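Local coordinates for protein ricin B-like lectin (Macrolepiota procera, PDB 4IYB) that probably works as a carbohydrate-binding lectin of the ricin B type, with a beta-trefoil fold and a site that holds beta-D-galactose, at residues G50-L55 / P82-I87; H86-E91 / R98-F103. All coordinates share one frame; numbering follows the deposited sequence.

Contact 1: residues G50-L55 / P82-I87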
loop_
_atom_site.group_PDB
_atom_site.type_symbol
_atom_site.label_atom_id
_atom_site.label_comp_id
_atom_site.label_asym_id
_atom_site.label_seq_id
_atom_site.Cartn_x
_atom_site.Cartn_y
_atom_site.Cartn_z
ATOM N N GLY A 50 4.633 2.799 -17.728
ATOM C CA GLY A 50 5.809 3.299 -18.431
ATOM C C GLY A 50 6.700 4.096 -17.496
ATOM O O GLY A 50 7.906 4.209 -17.722
ATOM N N LYS A 51 6.119 4.644 -16.425
ATOM C CA LYS A 51 6.926 5.457 -15.504
ATOM C C LYS A 51 6.663 5.196 -14.027
ATOM O O LYS A 51 7.402 5.684 -13.133
ATOM C CB LYS A 51 6.750 6.937 -15.793
ATOM C CG LYS A 51 5.365 7.501 -15.588
ATOM C CD LYS A 51 5.232 8.835 -16.322
ATOM C CE LYS A 51 3.943 9.568 -16.003
ATOM N NZ LYS A 51 2.750 8.838 -16.520
ATOM N N ALA A 52 5.596 4.461 -13.757
ATOM C CA ALA A 52 5.174 4.295 -12.387
ATOM C C ALA A 52 4.221 3.116 -12.302
ATOM O O ALA A 52 3.761 2.591 -13.334
ATOM C CB ALA A 52 4.504 5.543 -11.883
ATOM N N TRP A 53 3.931 2.703 -11.071
ATOM C CA TRP A 53 2.962 1.653 -10.820
ATOM C C TRP A 53 1.598 2.230 -10.429
ATOM O O TRP A 53 1.503 3.107 -9.565
ATOM C CB TRP A 53 3.455 0.748 -9.682
ATOM C CG TRP A 53 4.685 -0.049 -9.992
ATOM C CD1 TRP A 53 5.968 0.242 -9.630
ATOM C CD2 TRP A 53 4.750 -1.264 -10.752
ATOM N NE1 TRP A 53 6.812 -0.729 -10.077
ATOM C CE2 TRP A 53 6.095 -1.671 -10.771
ATOM C CE3 TRP A 53 3.800 -2.031 -11.438
ATOM C CZ2 TRP A 53 6.530 -2.787 -11.477
ATOM C CZ3 TRP A 53 4.237 -3.170 -12.109
ATOM C CH2 TRP A 53 5.579 -3.548 -12.100
ATOM N N THR A 54 0.523 1.618 -10.937
ATOM C CA THR A 54 -0.798 1.824 -10.368
ATOM C C THR A 54 -1.284 0.520 -9.746
ATOM O O THR A 54 -0.904 -0.559 -10.193
ATOM C CB THR A 54 -1.825 2.311 -11.427
ATOM O OG1 THR A 54 -2.016 1.297 -12.415
ATOM C CG2 THR A 54 -1.316 3.578 -12.108
ATOM N N LEU A 55 -2.092 0.653 -8.695
ATOM C CA LEU A 55 -2.516 -0.489 -7.870
ATOM C C LEU A 55 -4.040 -0.461 -7.838
ATOM O O LEU A 55 -4.628 0.412 -7.233
ATOM C CB LEU A 55 -1.908 -0.359 -6.450
ATOM C CG LEU A 55 -0.473 -0.831 -6.237
ATOM C CD1 LEU A 55 0.505 -0.123 -7.155
ATOM C CD2 LEU A 55 -0.032 -0.611 -4.786
ATOM N N PRO A 82 -6.514 6.127 -12.092
ATOM C CA PRO A 82 -5.224 5.537 -11.723
ATOM C C PRO A 82 -4.320 6.544 -11.041
ATOM O O PRO A 82 -4.231 7.712 -11.453
ATOM C CB PRO A 82 -4.642 5.082 -13.049
ATOM C CG PRO A 82 -5.833 4.908 -13.947
ATOM C CD PRO A 82 -6.785 5.980 -13.532
ATOM N N PHE A 83 -3.712 6.112 -9.946
ATOM C CA PHE A 83 -2.793 6.959 -9.175
ATOM C C PHE A 83 -1.418 6.305 -9.205
ATOM O O PHE A 83 -1.258 5.134 -8.891
ATOM C CB PHE A 83 -3.283 7.110 -7.739
ATOM C CG PHE A 83 -2.450 8.043 -6.914
ATOM C CD1 PHE A 83 -1.291 7.594 -6.299
ATOM C CD2 PHE A 83 -2.846 9.337 -6.695
ATOM C CE1 PHE A 83 -0.516 8.468 -5.569
ATOM C CE2 PHE A 83 -2.086 10.201 -5.972
ATOM C CZ PHE A 83 -0.918 9.760 -5.377
ATOM N N GLU A 84 -0.404 7.066 -9.623
ATOM C CA GLU A 84 0.935 6.544 -9.834
ATOM C C GLU A 84 1.797 6.580 -8.553
ATOM O O GLU A 84 1.813 7.565 -7.807
ATOM C CB GLU A 84 1.623 7.364 -10.919
ATOM C CG GLU A 84 1.031 7.115 -12.306
ATOM C CD GLU A 84 1.850 7.701 -13.447
ATOM O OE1 GLU A 84 1.961 7.044 -14.523
ATOM O OE2 GLU A 84 2.303 8.847 -13.296
ATOM N N TRP A 85 2.481 5.466 -8.332
ATOM C CA TRP A 85 3.358 5.224 -7.184
ATOM C C TRP A 85 4.719 4.802 -7.698
ATOM O O TRP A 85 4.842 4.178 -8.770
ATOM C CB TRP A 85 2.819 4.072 -6.336
ATOM C CG TRP A 85 1.501 4.330 -5.715
ATOM C CD1 TRP A 85 0.266 3.856 -6.127
ATOM C CD2 TRP A 85 1.251 5.094 -4.526
ATOM N NE1 TRP A 85 -0.716 4.276 -5.252
ATOM C CE2 TRP A 85 -0.146 5.056 -4.282
ATOM C CE3 TRP A 85 2.068 5.832 -3.658
ATOM C CZ2 TRP A 85 -0.727 5.719 -3.201
ATOM C CZ3 TRP A 85 1.488 6.488 -2.590
ATOM C CH2 TRP A 85 0.102 6.430 -2.371
ATOM N N HIS A 86 5.770 5.070 -6.920
ATOM C CA HIS A 86 7.087 4.489 -7.166
ATOM C C HIS A 86 7.480 3.585 -6.001
ATOM O O HIS A 86 7.139 3.871 -4.851
ATOM C CB HIS A 86 8.156 5.582 -7.296
ATOM C CG HIS A 86 8.053 6.383 -8.544
ATOM N ND1 HIS A 86 8.673 7.612 -8.699
ATOM C CD2 HIS A 86 7.419 6.132 -9.712
ATOM C CE1 HIS A 86 8.370 8.103 -9.887
ATOM N NE2 HIS A 86 7.659 7.204 -10.540
ATOM N N ILE A 87 8.165 2.493 -6.306
ATOM C CA ILE A 87 8.597 1.552 -5.282
ATOM C C ILE A 87 10.095 1.414 -5.302
ATOM O O ILE A 87 10.708 1.385 -6.370
ATOM C CB ILE A 87 7.893 0.175 -5.381
ATOM C CG1 ILE A 87 8.414 -0.647 -6.549
ATOM C CG2 ILE A 87 6.384 0.385 -5.507
ATOM C CD1 ILE A 87 7.857 -2.070 -6.590
HETATM O O HOH W 1 -2.985 3.315 -7.898
#
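Lys-51 reaches Glu-84 because its CG sits between the backbone N and the carbonyl carbon (chi1 64°) and its chain, straight as far as CE, bends at chi4 (-67°). That last turn brings NZ to the carboxylate of Glu-84, whose own chain runs extended beyond CG and meets the lysine at about a right angle. NZ is 2.8 Å from Glu-84 OE1, on the lone pair that faces the other oxygen, and makes a weaker bond to OE2. Thr-49 OG1 lies in hydrogen-bonding contact with Glu-84 OE1, Lys-51 N and Ala-52 O, and can help to hold the carboxylate.

Next to the salt bridge the backbones come together in a single antiparallel bridge, the hydrogen-bonded pair Trp-53 and Trp-85. Trp-53 N gives a 2.9 Å bond to Trp-85 O in the carbonyl plane, and Trp-85 N returns one of 2.8 Å to Trp-53 O. Ala-52 CB points into the other segment and lies 3.5 Å from Glu-84 CB. The imidazole of His-86 presents its edge to this turn: NE2 makes a weak, bent bond of 3.0 Å to Lys-51 O.

Two touches are apolar: Ile-87 CG1 lies 4.0 Å from Trp-53 CD1, and Leu-55 CD1 approaches Trp-85 CD1. Thr-54 CG2 and Pro-82 CB meet beside the stem of Glu-84. A water links Leu-55 N with Phe-83 O.

Within the beta-trefoil domain of the ricin B lectins, this isolated bridge joins the end strand 53-57 of its sheet to the strand of the next hairpin. The backbone of Thr-54 is hydrogen-bonded to that of Asn-47 in strand 44-48, Trp-85 NE1 reaches Leu-64 O in strand 63-66, and Trp-85 leans on Ile-99 of strand 97-100.

Contact 2: residues H86-E91 / R98-F103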
loop_
_atom_site.group_PDB
_atom_site.type_symbol
_atom_site.label_atom_id
_atom_site.label_comp_id
_atom_site.label_asym_id
_atom_site.label_seq_id
_atom_site.Cartn_x
_atom_site.Cartn_y
_atom_site.Cartn_z
ATOM N N HIS A 86 5.770 5.070 -6.920
ATOM C CA HIS A 86 7.087 4.489 -7.166
ATOM C C HIS A 86 7.480 3.585 -6.001
ATOM O O HIS A 86 7.139 3.871 -4.851
ATOM C CB HIS A 86 8.156 5.582 -7.296
ATOM C CG HIS A 86 8.053 6.383 -8.544
ATOM N ND1 HIS A 86 8.673 7.612 -8.699
ATOM C CD2 HIS A 86 7.419 6.132 -9.712
ATOM C CE1 HIS A 86 8.370 8.103 -9.887
ATOM N NE2 HIS A 86 7.659 7.204 -10.540
ATOM N N ILE A 87 8.165 2.493 -6.306
ATOM C CA ILE A 87 8.597 1.552 -5.282
ATOM C C ILE A 87 10.095 1.414 -5.302
ATOM O O ILE A 87 10.708 1.385 -6.370
ATOM C CB ILE A 87 7.893 0.175 -5.381
ATOM C CG1 ILE A 87 8.414 -0.647 -6.549
ATOM C CG2 ILE A 87 6.384 0.385 -5.507
ATOM C CD1 ILE A 87 7.857 -2.070 -6.590
ATOM N N TRP A 88 10.671 1.426 -4.115
ATOM C CA TRP A 88 12.104 1.310 -3.888
ATOM C C TRP A 88 12.400 0.204 -2.890
ATOM O O TRP A 88 11.771 0.136 -1.825
ATOM C CB TRP A 88 12.659 2.621 -3.321
ATOM C CG TRP A 88 12.545 3.779 -4.287
ATOM C CD1 TRP A 88 11.480 4.613 -4.450
ATOM C CD2 TRP A 88 13.540 4.201 -5.222
ATOM N NE1 TRP A 88 11.759 5.553 -5.432
ATOM C CE2 TRP A 88 13.022 5.315 -5.913
ATOM C CE3 TRP A 88 14.838 3.767 -5.504
ATOM C CZ2 TRP A 88 13.761 6.001 -6.899
ATOM C CZ3 TRP A 88 15.552 4.418 -6.508
ATOM C CH2 TRP A 88 14.980 5.495 -7.220
ATOM N N ARG A 89 13.387 -0.638 -3.169
ATOM C CA ARG A 89 13.720 -1.603 -2.171
ATOM C C ARG A 89 14.291 -1.037 -0.888
ATOM O O ARG A 89 15.040 -0.041 -0.869
ATOM C CB ARG A 89 14.557 -2.711 -2.772
ATOM C CG ARG A 89 16.037 -2.587 -2.629
ATOM C CD ARG A 89 16.686 -3.841 -3.198
ATOM N NE ARG A 89 18.123 -3.809 -3.061
ATOM C CZ ARG A 89 18.935 -3.292 -3.968
ATOM N NH1 ARG A 89 18.449 -2.776 -5.084
ATOM N NH2 ARG A 89 20.231 -3.335 -3.741
ATOM N N ASP A 90 13.889 -1.633 0.218
ATOM C CA ASP A 90 14.261 -1.185 1.529
ATOM C C ASP A 90 15.679 -1.588 1.896
ATOM O O ASP A 90 16.158 -2.603 1.425
ATOM C CB ASP A 90 13.293 -1.748 2.570
ATOM C CG ASP A 90 13.542 -1.186 3.946
ATOM O OD1 ASP A 90 13.501 0.073 4.067
ATOM O OD2 ASP A 90 13.814 -1.955 4.883
ATOM N N GLU A 91 16.324 -0.823 2.772
ATOM C CA GLU A 91 17.686 -1.123 3.205
ATOM C C GLU A 91 17.759 -2.181 4.313
ATOM O O GLU A 91 18.726 -2.952 4.378
ATOM C CB GLU A 91 18.382 0.157 3.682
ATOM C CG GLU A 91 19.876 -0.006 3.890
ATOM C CD GLU A 91 20.618 1.309 4.138
ATOM O OE1 GLU A 91 21.867 1.224 4.248
ATOM O OE2 GLU A 91 19.955 2.341 4.355
ATOM N N ARG A 98 9.571 0.260 0.005
ATOM C CA ARG A 98 8.880 1.488 0.356
ATOM C C ARG A 98 8.168 2.047 -0.841
ATOM O O ARG A 98 8.675 1.990 -1.965
ATOM C CB ARG A 98 9.897 2.479 0.915
ATOM C CG ARG A 98 10.485 2.024 2.234
ATOM C CD ARG A 98 11.635 2.912 2.686
ATOM N NE ARG A 98 12.088 2.518 4.015
ATOM C CZ ARG A 98 11.665 3.041 5.155
ATOM N NH1 ARG A 98 10.766 4.023 5.132
ATOM N NH2 ARG A 98 12.120 2.571 6.321
ATOM N N ILE A 99 6.941 2.518 -0.625
ATOM C CA ILE A 99 6.045 2.907 -1.699
ATOM C C ILE A 99 5.768 4.410 -1.567
ATOM O O ILE A 99 5.238 4.876 -0.545
ATOM C CB ILE A 99 4.734 2.097 -1.623
ATOM C CG1 ILE A 99 5.050 0.603 -1.707
ATOM C CG2 ILE A 99 3.796 2.519 -2.727
ATOM C CD1 ILE A 99 3.863 -0.295 -1.407
ATOM N N PHE A 100 6.233 5.166 -2.562
ATOM C CA PHE A 100 6.287 6.652 -2.479
ATOM C C PHE A 100 5.344 7.324 -3.457
ATOM O O PHE A 100 5.178 6.875 -4.602
ATOM C CB PHE A 100 7.688 7.163 -2.851
ATOM C CG PHE A 100 8.724 7.007 -1.781
ATOM C CD1 PHE A 100 9.445 5.835 -1.629
ATOM C CD2 PHE A 100 9.006 8.057 -0.925
ATOM C CE1 PHE A 100 10.440 5.732 -0.648
ATOM C CE2 PHE A 100 9.949 7.953 0.066
ATOM C CZ PHE A 100 10.706 6.798 0.190
ATOM N N VAL A 101 4.813 8.476 -3.049
ATOM C CA VAL A 101 4.264 9.432 -4.001
ATOM C C VAL A 101 5.413 9.973 -4.831
ATOM O O VAL A 101 6.409 10.443 -4.253
ATOM C CB VAL A 101 3.525 10.593 -3.301
ATOM C CG1 VAL A 101 2.999 11.560 -4.338
ATOM C CG2 VAL A 101 2.375 10.039 -2.438
ATOM N N PRO A 102 5.333 9.863 -6.167
ATOM C CA PRO A 102 6.446 10.310 -7.030
ATOM C C PRO A 102 6.883 11.751 -6.710
ATOM O O PRO A 102 6.056 12.658 -6.506
ATOM C CB PRO A 102 5.880 10.163 -8.440
ATOM C CG PRO A 102 4.938 8.996 -8.303
ATOM C CD PRO A 102 4.270 9.245 -6.975
ATOM N N PHE A 103 8.204 11.927 -6.698
ATOM C CA PHE A 103 8.865 13.233 -6.527
ATOM C C PHE A 103 8.674 13.828 -5.131
ATOM O O PHE A 103 8.895 15.021 -4.917
ATOM C CB PHE A 103 8.402 14.214 -7.629
ATOM C CG PHE A 103 8.464 13.635 -9.019
ATOM C CD1 PHE A 103 9.672 13.269 -9.589
ATOM C CD2 PHE A 103 7.306 13.379 -9.723
ATOM C CE1 PHE A 103 9.726 12.712 -10.846
ATOM C CE2 PHE A 103 7.353 12.765 -10.963
ATOM C CZ PHE A 103 8.557 12.457 -11.533
HETATM O O HOH W 2 14.173 0.562 6.715
#
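His-86 and Pro-102 make the close-fitting end of this hairpin: Pro-102 CG stands 3.8 Å from the centroid of the imidazole, only 5° off the ring normal, a CH-pi contact over the face. Four backbone bonds hold the strands together, two at the pair His-86 and Phe-100 and two at Trp-88 and Arg-98; the straightest runs from Phe-100 N to His-86 O at 2.8 Å. Between them the non-hydrogen-bonded pair Ile-87 and Ile-99 lies side by side on the face away from His-86, Trp-88, Arg-98 and Phe-100, Ile-87 CG2 4.0 Å from Ile-99 CG1.

Trp-88 is the solvent side: it is exposed, and its CD1 touches Phe-100 CD1 at 3.7 Å with the ring planes almost perpendicular. Beyond it comes a firm polar lock. Arg-98 stretches out from CG to NE, and NE gives a 2.8 Å hydrogen bond to the buried Asp-90 OD1, part of a salt bridge in the guanidinium plane; a water joins OD1 to NH2.

Gln-133 and Trp-128 O take the other guanidinium nitrogens. The backbone of Ile-99 hydrogen-bonds to that of Leu-108 in strand 106-110, where their side chains also touch, and Phe-100 rests on Asn-107.

Overall arrangement
The two contacts lie about 10 Å apart, centre to centre, and meet in strand 86-89. Along the chain 50-55 comes first, then 82-87, which overlaps 86-91 at His-86 and Ile-87, and finally 98-103. Contact 1 spans a 26-residue connection that includes strands 63-66 and 76-79; contact 2 closes a hairpin with a seven-residue loop between strands 86-89 and 97-100. They also touch directly: Glu-84 O sits 3.1 Å from Pro-102 CD, and Trp-85 packs on Ile-99, Phe-100 and Val-101. The hairpin is thereby tied to the sheet containing strand 53-57, as part of the beta-trefoil, away from the galactose-binding residues.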